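Long-range contacts in CalS10 (PDB 6UK5), which binds S-adenosylmethionine and probably acts as an amino pentose methyltransferase in calicheamicin biosynthesis: residues L59-G64 with D116-L121; R107-G112 with A139-H144; E133-V138 with D224-A229; V150-P155 with L246-R251. All coordinates share one frame; numbering follows the deposited sequence.

Interaction 1: residues L59-G64 with D116-L121. With SAM (S-adenosylmethionine), chain D.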
loop_
_atom_site.group_PDB
_atom_site.type_symbol
_atom_site.label_atom_id
_atom_site.label_comp_id
_atom_site.label_asym_id
_atom_site.label_seq_id
_atom_site.Cartn_x
_atom_site.Cartn_y
_atom_site.Cartn_z
ATOM N N LEU A 59 31.833 -2.409 17.190
ATOM C CA LEU A 59 30.785 -3.420 17.288
ATOM C C LEU A 59 29.430 -2.730 17.294
ATOM O O LEU A 59 29.173 -1.871 18.143
ATOM C CB LEU A 59 30.956 -4.273 18.550
ATOM C CG LEU A 59 29.771 -5.161 18.935
ATOM C CD1 LEU A 59 29.638 -6.341 17.993
ATOM C CD2 LEU A 59 29.927 -5.645 20.369
ATOM N N ASP A 60 28.565 -3.105 16.354
ATOM C CA ASP A 60 27.190 -2.625 16.317
ATOM C C ASP A 60 26.306 -3.675 16.978
ATOM O O ASP A 60 26.282 -4.833 16.545
ATOM C CB ASP A 60 26.730 -2.355 14.886
ATOM C CG ASP A 60 25.413 -1.623 14.833
ATOM O OD1 ASP A 60 24.971 -1.119 15.890
ATOM O OD2 ASP A 60 24.821 -1.558 13.734
ATOM N N VAL A 61 25.588 -3.272 18.021
ATOM C CA VAL A 61 24.790 -4.181 18.835
ATOM C C VAL A 61 23.329 -4.021 18.443
ATOM O O VAL A 61 22.811 -2.898 18.386
ATOM C CB VAL A 61 25.000 -3.909 20.333
ATOM C CG1 VAL A 61 24.039 -4.733 21.154
ATOM C CG2 VAL A 61 26.436 -4.221 20.727
ATOM N N GLY A 62 22.664 -5.143 18.180
ATOM C CA GLY A 62 21.342 -5.111 17.590
ATOM C C GLY A 62 21.413 -4.534 16.191
ATOM O O GLY A 62 20.593 -3.693 15.809
ATOM N N CYS A 63 22.393 -5.001 15.413
ATOM C CA CYS A 63 22.658 -4.429 14.099
ATOM C C CYS A 63 21.533 -4.695 13.107
ATOM O O CYS A 63 21.426 -3.977 12.108
ATOM C CB CYS A 63 23.972 -4.976 13.540
ATOM S SG CYS A 63 23.998 -6.768 13.283
ATOM N N GLY A 64 20.707 -5.706 13.349
ATOM C CA GLY A 64 19.622 -5.994 12.424
ATOM C C GLY A 64 20.166 -6.406 11.072
ATOM O O GLY A 64 20.968 -7.339 10.957
ATOM N N ASP A 116 37.056 -0.496 20.301
ATOM C CA ASP A 116 37.202 0.937 20.519
ATOM C C ASP A 116 35.860 1.652 20.596
ATOM O O ASP A 116 35.790 2.753 21.154
ATOM C CB ASP A 116 38.042 1.569 19.406
ATOM C CG ASP A 116 39.489 1.123 19.442
ATOM O OD1 ASP A 116 40.157 1.360 20.473
ATOM O OD2 ASP A 116 39.954 0.539 18.436
ATOM N N ALA A 117 34.798 1.056 20.058
ATOM C CA ALA A 117 33.490 1.692 20.063
ATOM C C ALA A 117 32.416 0.623 19.934
ATOM O O ALA A 117 32.597 -0.364 19.216
ATOM C CB ALA A 117 33.367 2.710 18.923
ATOM N N VAL A 118 31.304 0.825 20.636
ATOM C CA VAL A 118 30.144 -0.053 20.559
ATOM C C VAL A 118 28.916 0.818 20.343
ATOM O O VAL A 118 28.672 1.749 21.117
ATOM C CB VAL A 118 29.982 -0.904 21.834
ATOM C CG1 VAL A 118 28.707 -1.730 21.758
ATOM C CG2 VAL A 118 31.206 -1.784 22.057
ATOM N N THR A 119 28.150 0.524 19.297
ATOM C CA THR A 119 26.978 1.316 18.958
ATOM C C THR A 119 25.709 0.490 19.125
ATOM O O THR A 119 25.720 -0.738 18.995
ATOM C CB THR A 119 27.049 1.851 17.522
ATOM O OG1 THR A 119 26.883 0.772 16.593
ATOM C CG2 THR A 119 28.383 2.536 17.262
ATOM N N CYS A 120 24.614 1.191 19.422
ATOM C CA CYS A 120 23.296 0.588 19.642
ATOM C C CYS A 120 22.284 1.633 19.167
ATOM O O CYS A 120 21.895 2.521 19.929
ATOM C CB CYS A 120 23.082 0.213 21.101
ATOM S SG CYS A 120 21.638 -0.843 21.417
ATOM N N LEU A 121 21.872 1.520 17.907
ATOM C CA LEU A 121 21.205 2.610 17.215
ATOM C C LEU A 121 19.790 2.223 16.800
ATOM O O LEU A 121 19.415 1.048 16.779
ATOM C CB LEU A 121 22.008 3.033 15.973
ATOM C CG LEU A 121 23.519 3.168 16.181
ATOM C CD1 LEU A 121 24.247 3.249 14.844
ATOM C CD2 LEU A 121 23.858 4.365 17.057
HETATM N N SAM D . 20.817 -1.099 13.990
HETATM C CA SAM D . 19.596 -1.608 13.452
HETATM C C SAM D . 19.080 -0.754 12.253
HETATM O O SAM D . 19.076 0.496 12.374
HETATM O OXT SAM D . 18.697 -1.393 11.253
HETATM C CB SAM D . 18.526 -1.669 14.551
HETATM C CG SAM D . 17.458 -2.654 14.107
HETATM S SD SAM D . 16.007 -2.265 15.110
HETATM C CE SAM D . 14.714 -2.979 14.107
HETATM C "C5'" SAM D . 16.015 -3.420 16.535
HETATM C "C4'" SAM D . 16.864 -4.695 16.442
HETATM O "O4'" SAM D . 17.219 -5.108 17.773
HETATM C "C3'" SAM D . 16.157 -5.885 15.787
HETATM O "O3'" SAM D . 16.744 -6.189 14.524
HETATM C "C2'" SAM D . 16.357 -7.052 16.774
HETATM O "O2'" SAM D . 16.844 -8.220 16.122
HETATM C "C1'" SAM D . 17.383 -6.506 17.767
HETATM N N9 SAM D . 17.220 -6.987 19.133
HETATM C C8 SAM D . 16.121 -6.850 19.944
HETATM N N7 SAM D . 16.291 -7.314 21.157
HETATM C C5 SAM D . 17.592 -7.785 21.151
HETATM C C6 SAM D . 18.394 -8.381 22.144
HETATM N N6 SAM D . 17.962 -8.661 23.377
HETATM N N1 SAM D . 19.667 -8.696 21.821
HETATM C C2 SAM D . 20.097 -8.439 20.582
HETATM N N3 SAM D . 19.433 -7.894 19.561
HETATM C C4 SAM D . 18.181 -7.588 19.912
#

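Interaction 2: residues R107-G112 with A139-H144. With SAM (S-adenosylmethionine), chain D.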
loop_
_atom_site.group_PDB
_atom_site.type_symbol
_atom_site.label_atom_id
_atom_site.label_comp_id
_atom_site.label_asym_id
_atom_site.label_seq_id
_atom_site.Cartn_x
_atom_site.Cartn_y
_atom_site.Cartn_z
ATOM N N ARG A 107 21.626 -8.497 26.307
ATOM C CA ARG A 107 21.695 -8.548 27.763
ATOM C C ARG A 107 22.782 -9.475 28.306
ATOM O O ARG A 107 23.092 -9.391 29.499
ATOM C CB ARG A 107 20.330 -8.962 28.334
ATOM C CG ARG A 107 19.151 -8.130 27.816
ATOM C CD ARG A 107 17.802 -8.847 27.958
ATOM N NE ARG A 107 17.510 -9.789 26.880
ATOM C CZ ARG A 107 16.298 -10.278 26.623
ATOM N NH1 ARG A 107 15.259 -9.919 27.369
ATOM N NH2 ARG A 107 16.121 -11.131 25.622
ATOM N N THR A 108 23.360 -10.353 27.483
ATOM C CA THR A 108 24.225 -11.417 27.995
ATOM C C THR A 108 25.454 -11.738 27.156
ATOM O O THR A 108 26.267 -12.549 27.610
ATOM C CB THR A 108 23.429 -12.720 28.203
ATOM O OG1 THR A 108 22.717 -13.058 27.004
ATOM C CG2 THR A 108 22.497 -12.614 29.402
ATOM N N PHE A 109 25.625 -11.172 25.965
ATOM C CA PHE A 109 26.635 -11.695 25.058
ATOM C C PHE A 109 28.032 -11.547 25.659
ATOM O O PHE A 109 28.279 -10.720 26.543
ATOM C CB PHE A 109 26.577 -10.975 23.708
ATOM C CG PHE A 109 27.063 -9.550 23.752
ATOM C CD1 PHE A 109 26.330 -8.565 24.393
ATOM C CD2 PHE A 109 28.248 -9.193 23.127
ATOM C CE1 PHE A 109 26.780 -7.254 24.425
ATOM C CE2 PHE A 109 28.697 -7.887 23.152
ATOM C CZ PHE A 109 27.962 -6.917 23.803
ATOM N N ASP A 110 28.949 -12.374 25.166
ATOM C CA ASP A 110 30.358 -12.290 25.535
ATOM C C ASP A 110 31.173 -12.752 24.341
ATOM O O ASP A 110 31.023 -13.894 23.894
ATOM C CB ASP A 110 30.674 -13.141 26.765
ATOM C CG ASP A 110 32.088 -12.940 27.264
ATOM O OD1 ASP A 110 32.933 -12.438 26.492
ATOM O OD2 ASP A 110 32.354 -13.285 28.432
ATOM N N LEU A 111 32.030 -11.872 23.832
ATOM C CA LEU A 111 32.858 -12.176 22.677
ATOM C C LEU A 111 34.333 -12.238 23.039
ATOM O O LEU A 111 35.173 -12.420 22.151
ATOM C CB LEU A 111 32.642 -11.124 21.584
ATOM C CG LEU A 111 31.195 -10.877 21.144
ATOM C CD1 LEU A 111 31.066 -9.495 20.506
ATOM C CD2 LEU A 111 30.693 -11.963 20.211
ATOM N N GLY A 112 34.669 -12.108 24.323
ATOM C CA GLY A 112 36.032 -12.254 24.779
ATOM C C GLY A 112 36.978 -11.165 24.335
ATOM O O GLY A 112 38.172 -11.243 24.648
ATOM N N ALA A 139 25.553 -2.554 30.554
ATOM C CA ALA A 139 26.734 -3.047 31.251
ATOM C C ALA A 139 27.509 -4.034 30.387
ATOM O O ALA A 139 28.745 -4.031 30.388
ATOM C CB ALA A 139 26.332 -3.693 32.577
ATOM N N ALA A 140 26.798 -4.883 29.639
ATOM C CA ALA A 140 27.466 -5.822 28.744
ATOM C C ALA A 140 28.247 -5.085 27.662
ATOM O O ALA A 140 29.434 -5.356 27.446
ATOM C CB ALA A 140 26.440 -6.766 28.118
ATOM N N MET A 141 27.593 -4.149 26.968
ATOM C CA MET A 141 28.276 -3.370 25.940
ATOM C C MET A 141 29.528 -2.703 26.497
ATOM O O MET A 141 30.591 -2.721 25.866
ATOM C CB MET A 141 27.329 -2.314 25.364
ATOM C CG MET A 141 26.055 -2.866 24.749
ATOM S SD MET A 141 25.178 -1.600 23.808
ATOM C CE MET A 141 23.608 -1.521 24.665
ATOM N N SER A 142 29.417 -2.101 27.683
ATOM C CA SER A 142 30.564 -1.427 28.281
ATOM C C SER A 142 31.697 -2.401 28.581
ATOM O O SER A 142 32.874 -2.027 28.499
ATOM C CB SER A 142 30.133 -0.705 29.557
ATOM O OG SER A 142 31.230 -0.052 30.172
ATOM N N ALA A 143 31.371 -3.646 28.930
ATOM C CA ALA A 143 32.413 -4.632 29.194
ATOM C C ALA A 143 33.255 -4.892 27.953
ATOM O O ALA A 143 34.435 -5.241 28.062
ATOM C CB ALA A 143 31.789 -5.933 29.692
ATOM N N HIS A 144 32.662 -4.739 26.773
ATOM C CA HIS A 144 33.343 -4.939 25.504
ATOM C C HIS A 144 34.081 -3.693 25.030
ATOM O O HIS A 144 34.560 -3.666 23.891
ATOM C CB HIS A 144 32.324 -5.390 24.454
ATOM C CG HIS A 144 31.830 -6.787 24.666
ATOM N ND1 HIS A 144 30.896 -7.107 25.628
ATOM C CD2 HIS A 144 32.131 -7.946 24.035
ATOM C CE1 HIS A 144 30.657 -8.405 25.592
ATOM N NE2 HIS A 144 31.388 -8.937 24.629
HETATM N N SAM D . 20.817 -1.099 13.990
HETATM C CA SAM D . 19.596 -1.608 13.452
HETATM C C SAM D . 19.080 -0.754 12.253
HETATM O O SAM D . 19.076 0.496 12.374
HETATM O OXT SAM D . 18.697 -1.393 11.253
HETATM C CB SAM D . 18.526 -1.669 14.551
HETATM C CG SAM D . 17.458 -2.654 14.107
HETATM S SD SAM D . 16.007 -2.265 15.110
HETATM C CE SAM D . 14.714 -2.979 14.107
HETATM C "C5'" SAM D . 16.015 -3.420 16.535
HETATM C "C4'" SAM D . 16.864 -4.695 16.442
HETATM O "O4'" SAM D . 17.219 -5.108 17.773
HETATM C "C3'" SAM D . 16.157 -5.885 15.787
HETATM O "O3'" SAM D . 16.744 -6.189 14.524
HETATM C "C2'" SAM D . 16.357 -7.052 16.774
HETATM O "O2'" SAM D . 16.844 -8.220 16.122
HETATM C "C1'" SAM D . 17.383 -6.506 17.767
HETATM N N9 SAM D . 17.220 -6.987 19.133
HETATM C C8 SAM D . 16.121 -6.850 19.944
HETATM N N7 SAM D . 16.291 -7.314 21.157
HETATM C C5 SAM D . 17.592 -7.785 21.151
HETATM C C6 SAM D . 18.394 -8.381 22.144
HETATM N N6 SAM D . 17.962 -8.661 23.377
HETATM N N1 SAM D . 19.667 -8.696 21.821
HETATM C C2 SAM D . 20.097 -8.439 20.582
HETATM N N3 SAM D . 19.433 -7.894 19.561
HETATM C C4 SAM D . 18.181 -7.588 19.912
#

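Interaction 3: residues E133-V138 with D224-A229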
loop_
_atom_site.group_PDB
_atom_site.type_symbol
_atom_site.label_atom_id
_atom_site.label_comp_id
_atom_site.label_asym_id
_atom_site.label_seq_id
_atom_site.Cartn_x
_atom_site.Cartn_y
_atom_site.Cartn_z
ATOM N N GLU A 133 16.791 -4.884 32.472
ATOM C CA GLU A 133 17.346 -5.475 31.259
ATOM C C GLU A 133 18.235 -4.478 30.527
ATOM O O GLU A 133 19.327 -4.831 30.066
ATOM C CB GLU A 133 16.214 -5.972 30.359
ATOM C CG GLU A 133 15.514 -7.219 30.904
ATOM C CD GLU A 133 14.445 -7.760 29.967
ATOM O OE1 GLU A 133 14.051 -7.041 29.026
ATOM O OE2 GLU A 133 13.994 -8.907 30.173
ATOM N N MET A 134 17.787 -3.227 30.415
ATOM C CA MET A 134 18.606 -2.201 29.779
ATOM C C MET A 134 19.924 -2.010 30.518
ATOM O O MET A 134 20.971 -1.809 29.893
ATOM C CB MET A 134 17.828 -0.889 29.715
ATOM C CG MET A 134 18.634 0.311 29.233
ATOM S SD MET A 134 19.467 1.171 30.590
ATOM C CE MET A 134 18.066 1.773 31.525
ATOM N N ARG A 135 19.894 -2.066 31.851
ATOM C CA ARG A 135 21.126 -1.911 32.616
ATOM C C ARG A 135 22.076 -3.078 32.389
ATOM O O ARG A 135 23.298 -2.890 32.384
ATOM C CB ARG A 135 20.811 -1.766 34.104
ATOM C CG ARG A 135 20.071 -0.487 34.461
ATOM C CD ARG A 135 19.510 -0.549 35.873
ATOM N NE ARG A 135 20.561 -0.785 36.863
ATOM C CZ ARG A 135 21.197 0.166 37.545
ATOM N NH1 ARG A 135 20.902 1.447 37.359
ATOM N NH2 ARG A 135 22.137 -0.170 38.420
ATOM N N ALA A 136 21.541 -4.287 32.206
ATOM C CA ALA A 136 22.392 -5.417 31.852
ATOM C C ALA A 136 22.970 -5.244 30.456
ATOM O O ALA A 136 24.157 -5.507 30.228
ATOM C CB ALA A 136 21.599 -6.720 31.946
ATOM N N ALA A 137 22.147 -4.790 29.508
ATOM C CA ALA A 137 22.638 -4.506 28.164
ATOM C C ALA A 137 23.728 -3.442 28.196
ATOM O O ALA A 137 24.831 -3.648 27.677
ATOM C CB ALA A 137 21.474 -4.067 27.275
ATOM N N VAL A 138 23.433 -2.289 28.801
ATOM C CA VAL A 138 24.413 -1.209 28.861
ATOM C C VAL A 138 25.681 -1.668 29.562
ATOM O O VAL A 138 26.785 -1.230 29.216
ATOM C CB VAL A 138 23.799 0.025 29.553
ATOM C CG1 VAL A 138 24.888 0.999 29.979
ATOM C CG2 VAL A 138 22.817 0.718 28.620
ATOM N N ASP A 224 21.443 7.540 32.688
ATOM C CA ASP A 224 22.601 8.065 33.405
ATOM C C ASP A 224 23.039 7.119 34.516
ATOM O O ASP A 224 24.239 6.948 34.762
ATOM C CB ASP A 224 22.281 9.445 33.982
ATOM C CG ASP A 224 22.281 10.529 32.930
ATOM O OD1 ASP A 224 22.886 10.316 31.856
ATOM O OD2 ASP A 224 21.683 11.596 33.187
ATOM N N ALA A 225 22.076 6.492 35.197
ATOM C CA ALA A 225 22.412 5.546 36.257
ATOM C C ALA A 225 22.976 4.250 35.687
ATOM O O ALA A 225 23.870 3.640 36.284
ATOM C CB ALA A 225 21.180 5.262 37.117
ATOM N N ALA A 226 22.461 3.807 34.537
ATOM C CA ALA A 226 22.952 2.565 33.949
ATOM C C ALA A 226 24.380 2.719 33.436
ATOM O O ALA A 226 25.203 1.811 33.601
ATOM C CB ALA A 226 22.021 2.120 32.821
ATOM N N PHE A 227 24.692 3.857 32.810
ATOM C CA PHE A 227 26.064 4.110 32.383
ATOM C C PHE A 227 27.007 4.138 33.579
ATOM O O PHE A 227 28.029 3.444 33.595
ATOM C CB PHE A 227 26.151 5.426 31.614
ATOM C CG PHE A 227 25.488 5.395 30.270
ATOM C CD1 PHE A 227 25.788 4.401 29.354
ATOM C CD2 PHE A 227 24.578 6.377 29.913
ATOM C CE1 PHE A 227 25.185 4.377 28.113
ATOM C CE2 PHE A 227 23.970 6.360 28.671
ATOM C CZ PHE A 227 24.275 5.359 27.770
ATOM N N ALA A 228 26.677 4.945 34.591
ATOM C CA ALA A 228 27.527 5.035 35.773
ATOM C C ALA A 228 27.690 3.669 36.428
ATOM O O ALA A 228 28.794 3.297 36.845
ATOM C CB ALA A 228 26.941 6.045 36.760
ATOM N N ALA A 229 26.598 2.907 36.529
ATOM C CA ALA A 229 26.686 1.554 37.062
ATOM C C ALA A 229 27.671 0.707 36.266
ATOM O O ALA A 229 28.245 -0.247 36.803
ATOM C CB ALA A 229 25.303 0.899 37.057
HETATM O O HOH W 1 24.480 -0.844 34.124
#

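Interaction 4: residues V150-P155 with L246-R251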
loop_
_atom_site.group_PDB
_atom_site.type_symbol
_atom_site.label_atom_id
_atom_site.label_comp_id
_atom_site.label_asym_id
_atom_site.label_seq_id
_atom_site.Cartn_x
_atom_site.Cartn_y
_atom_site.Cartn_z
ATOM N N VAL A 150 34.253 4.202 23.312
ATOM C CA VAL A 150 33.081 5.039 23.087
ATOM C C VAL A 150 31.850 4.151 22.968
ATOM O O VAL A 150 31.819 3.226 22.151
ATOM C CB VAL A 150 33.244 5.903 21.824
ATOM C CG1 VAL A 150 32.054 6.841 21.664
ATOM C CG2 VAL A 150 34.548 6.686 21.876
ATOM N N LEU A 151 30.840 4.438 23.780
ATOM C CA LEU A 151 29.518 3.844 23.641
ATOM C C LEU A 151 28.566 4.921 23.145
ATOM O O LEU A 151 28.526 6.022 23.705
ATOM C CB LEU A 151 29.043 3.254 24.969
ATOM C CG LEU A 151 27.985 2.153 24.891
ATOM C CD1 LEU A 151 28.160 1.192 26.050
ATOM C CD2 LEU A 151 26.590 2.747 24.918
ATOM N N VAL A 152 27.817 4.616 22.091
ATOM C CA VAL A 152 26.863 5.556 21.513
ATOM C C VAL A 152 25.523 4.849 21.390
ATOM O O VAL A 152 25.454 3.716 20.899
ATOM C CB VAL A 152 27.334 6.106 20.152
ATOM C CG1 VAL A 152 28.819 6.438 20.205
ATOM C CG2 VAL A 152 27.030 5.137 19.026
ATOM N N LEU A 153 24.464 5.516 21.839
ATOM C CA LEU A 153 23.164 4.886 22.019
ATOM C C LEU A 153 22.075 5.860 21.612
ATOM O O LEU A 153 21.983 6.959 22.168
ATOM C CB LEU A 153 22.987 4.450 23.476
ATOM C CG LEU A 153 21.774 3.597 23.833
ATOM C CD1 LEU A 153 22.183 2.554 24.856
ATOM C CD2 LEU A 153 20.650 4.458 24.373
ATOM N N GLU A 154 21.255 5.459 20.640
ATOM C CA GLU A 154 20.114 6.261 20.225
ATOM C C GLU A 154 18.897 5.820 21.027
ATOM O O GLU A 154 18.383 4.715 20.792
ATOM C CB GLU A 154 19.858 6.099 18.732
ATOM C CG GLU A 154 18.779 7.027 18.188
ATOM C CD GLU A 154 18.444 6.744 16.739
ATOM O OE1 GLU A 154 19.153 5.930 16.112
ATOM O OE2 GLU A 154 17.467 7.331 16.231
ATOM N N PRO A 155 18.401 6.624 21.965
ATOM C CA PRO A 155 17.264 6.202 22.783
ATOM C C PRO A 155 15.927 6.525 22.131
ATOM O O PRO A 155 15.812 7.394 21.265
ATOM C CB PRO A 155 17.451 7.023 24.066
ATOM C CG PRO A 155 18.008 8.310 23.565
ATOM C CD PRO A 155 18.899 7.950 22.383
ATOM N N LEU A 246 21.091 11.491 20.973
ATOM C CA LEU A 246 22.098 10.439 20.994
ATOM C C LEU A 246 22.893 10.534 22.287
ATOM O O LEU A 246 23.422 11.601 22.609
ATOM C CB LEU A 246 23.027 10.572 19.783
ATOM C CG LEU A 246 23.712 9.324 19.229
ATOM C CD1 LEU A 246 22.736 8.461 18.449
ATOM C CD2 LEU A 246 24.880 9.749 18.352
ATOM N N PHE A 247 22.983 9.427 23.019
ATOM C CA PHE A 247 23.885 9.332 24.159
ATOM C C PHE A 247 25.265 8.910 23.669
ATOM O O PHE A 247 25.386 7.990 22.855
ATOM C CB PHE A 247 23.367 8.336 25.197
ATOM C CG PHE A 247 22.250 8.870 26.048
ATOM C CD1 PHE A 247 22.503 9.813 27.035
ATOM C CD2 PHE A 247 20.949 8.441 25.858
ATOM C CE1 PHE A 247 21.478 10.309 27.821
ATOM C CE2 PHE A 247 19.919 8.935 26.639
ATOM C CZ PHE A 247 20.184 9.871 27.621
ATOM N N VAL A 248 26.295 9.590 24.161
ATOM C CA VAL A 248 27.686 9.262 23.871
ATOM C C VAL A 248 28.419 9.198 25.203
ATOM O O VAL A 248 28.575 10.222 25.879
ATOM C CB VAL A 248 28.347 10.280 22.932
ATOM C CG1 VAL A 248 29.801 9.908 22.691
ATOM C CG2 VAL A 248 27.594 10.349 21.611
ATOM N N ALA A 249 28.862 8.005 25.583
ATOM C CA ALA A 249 29.535 7.775 26.850
ATOM C C ALA A 249 30.912 7.178 26.591
ATOM O O ALA A 249 31.177 6.618 25.522
ATOM C CB ALA A 249 28.717 6.843 27.752
ATOM N N THR A 250 31.793 7.307 27.581
ATOM C CA THR A 250 33.153 6.796 27.483
ATOM C C THR A 250 33.490 5.954 28.704
ATOM O O THR A 250 33.065 6.254 29.825
ATOM C CB THR A 250 34.175 7.934 27.314
ATOM O OG1 THR A 250 34.024 8.893 28.369
ATOM C CG2 THR A 250 33.998 8.616 25.956
ATOM N N ARG A 251 34.265 4.901 28.463
ATOM C CA ARG A 251 34.590 3.870 29.448
ATOM C C ARG A 251 35.845 4.245 30.221
ATOM O O ARG A 251 36.964 4.087 29.729
ATOM C CB ARG A 251 34.766 2.530 28.739
ATOM C CG ARG A 251 35.222 1.365 29.614
ATOM C CD ARG A 251 34.290 1.032 30.760
ATOM N NE ARG A 251 35.059 0.651 31.943
ATOM C CZ ARG A 251 35.519 -0.574 32.189
ATOM N NH1 ARG A 251 35.285 -1.569 31.342
ATOM N NH2 ARG A 251 36.216 -0.806 33.293
#

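Interaction 1: residues L59-G64 with D116-L121
With CG of Asp60 anti to its backbone N (chi1 -169°) and OG1 of Thr119 lying between its own backbone N and carbonyl carbon (chi1 71°), a carboxylate and a hydroxyl meet on one face of the sheet, the two side chains crossing at about a right angle. Thr119 OG1 donates to Asp60 OD1 over 2.8 Å, arriving from above the carboxylate plane and 59° out of it. The two residues are paired across the parallel strands 57-61 and 115-120, and the backbone of Thr119 is gripped by the residues flanking Asp60: Thr119 N bonds to Leu59 O (2.8 Å), and Val61 N bonds to Thr119 O (2.7 Å). On the face that carries Leu59, Val118 CG1 packs against Val61 CG2 at 3.5 Å, and Met106 touches the side chains of Val61 and Cys120.

These are central strands of the Rossmann-like methyltransferase sheet. Beyond Val61 the chain enters a glycine-rich turn, in which Gly62 and Gly64 have positive phi and Gly62 O takes a weak hydrogen bond of 3.2 Å from the amino N of SAM. The hydroxyl thus gives one oxygen of a buried carboxylate a hydrogen-bond partner just ahead of the cofactor turn. Since Asp60 OD2 stays 4.0 Å from SAM N, any influence of this acid on the cofactor's amino group is probably electrostatic rather than by direct bonding.

Interaction 2: residues R107-G112 with A139-H144
An offset stack of Phe109 on His144, reinforced by a backbone-to-imidazole hydrogen bond, joins the loop between strands 101-103 and 115-120 to the C-terminal end of helix 131-143. The ring centroids lie 4.0 Å apart with the planes at 18°, and the two side chains reach toward each other tip to tip, Phe109 lying over one face of the imidazole. Both nitrogens of His144 are engaged close to the ring plane. NE2 accepts from Leu111 N at 3.1 Å, while ND1 donates to Ala140 O at 2.9 Å, a pattern consistent with a neutral, ND1-protonated histidine. Held at both nitrogens, the imidazole presents a fixed face to the phenyl ring. Phe109 also meets the helix through CE1, 3.7 Å from Ala140 CB. Next to the stack, Asp110 OD1 accepts from Gly112 N (2.8 Å) in an Asx turn that shapes the loop.

At the other end of the loop, Arg107 forms a salt bridge with Asp105, which itself binds SAM, and its NE comes to 3.7 Å from SAM N6. Phe109 and Leu111 rest on Leu59 of strand 57-61, and Met141 packs on Val118 and Cys120, so that the C-terminal end of helix 131-143 and the loop lie together against strands 57-61 and 115-120.

Interaction 3: residues E133-V138 with D224-A229
The axes of segments 133-138 and 224-229, on helices 131-143 and 220-229, approach to 8.9 Å at a signed crossing angle of -41°, with the backbones nearest at Arg135 and Ala226, whose CA atoms are 5.0 Å apart. The methyl group of Ala226 points toward the other helix and is met by two successive residues: its CB lies 3.5 Å from Met134 SD and 3.6 Å from Arg135 CG. Bends at chi2 and chi3 carry the sulfur of Met134 round to this methyl.

Both helices belong to the layer on one face of the Rossmann-like sheet, and on the side nearer the strands Val138 and Phe227 cross at about a right angle, with Val138 CG1 3.6 Å from Phe227 CD1. Beyond them, Phe227 also packs on Cys232 and Ser234 of strand 232-237. Farther from the sheet, the chain of Arg135 bends at chi3 (58°) and lays its guanidinium along the second helix. Ala225 CB stands at the edge of that group, and Arg135 NH2 is 3.6 Å from Ala229 CB. A water bridges the two backbones, donating one hydrogen to Arg135 O (2.9 Å) and the other to Ala226 O (2.8 Å).

Interaction 4: residues V150-P155 with L246-R251
Pro155 and Phe247 meet with their side chains at about a right angle: CG of the proline ring lies 3.7 Å from Phe247 CE2 and reaches the phenyl ring obliquely. CG of Phe247 is anti to its carbonyl carbon (chi1 -77°), which turns the ring across the strand direction, with its CD2-CE2 side against Pro155, and Leu153 O lies at the ring's edge, near its plane. The same phenyl group meets the rings of Tyr236 and Tyr223.

Phe247 shares its face of the sheet with Leu151, Leu153 and Ala249. Val150, Val152 and Val248 point to the opposite face, where the isopropyl groups of Val150 and Val248 cross obliquely, the two CG1 atoms 3.9 Å apart. Val152 CG1 lies farther from Val248 CG2, at 4.3 Å, although these two are directly paired.

The backbones form an antiparallel pair, with Leu151–Ala249 and Leu153–Phe247 as the hydrogen-bonded pairs; Leu151 N to Ala249 O and Phe247 N to Leu153 O both measure 2.8 Å. In strand order 3-2-1-4-5-7-6, the arrangement characteristic of Rossmann-like SAM-dependent methyltransferases, strand 246-251 is the one that runs antiparallel to its neighbours, inserted between 149-153 and 232-237.

Where the first strand ends, Glu154 CB touches Leu246 CD1 at 3.7 Å. Beyond CB the side chain is extended (chi1 -173°) and carries the carboxylate to partners elsewhere: OE2 has a salt bridge to Arg244 and a hydrogen bond with Thr242, and OE1 is bound by Phe122 N.

In the fold
Followed from the N terminus, the contacts form a series of overlapping loops, none nested in another. Interaction 1 opens on strand 57-61 and closes when the chain returns to the sheet at 115-120. Interaction 2 crosses it, opening in the loop just before that strand and closing at the end of helix 131-143. Within this helix, ahead of that closure, interaction 3 opens, to be closed by helix 220-229 after the excursion through the four long strands from 165-174 to 206-216. Interaction 4 crosses interaction 3, running from strand 149-153 to strand 246-251. Interactions 1 and 4 follow in series yet adjoin, since strands 115-120 and 149-153 are hydrogen-bonded neighbours; Leu151 packs against both Met141 and Phe227.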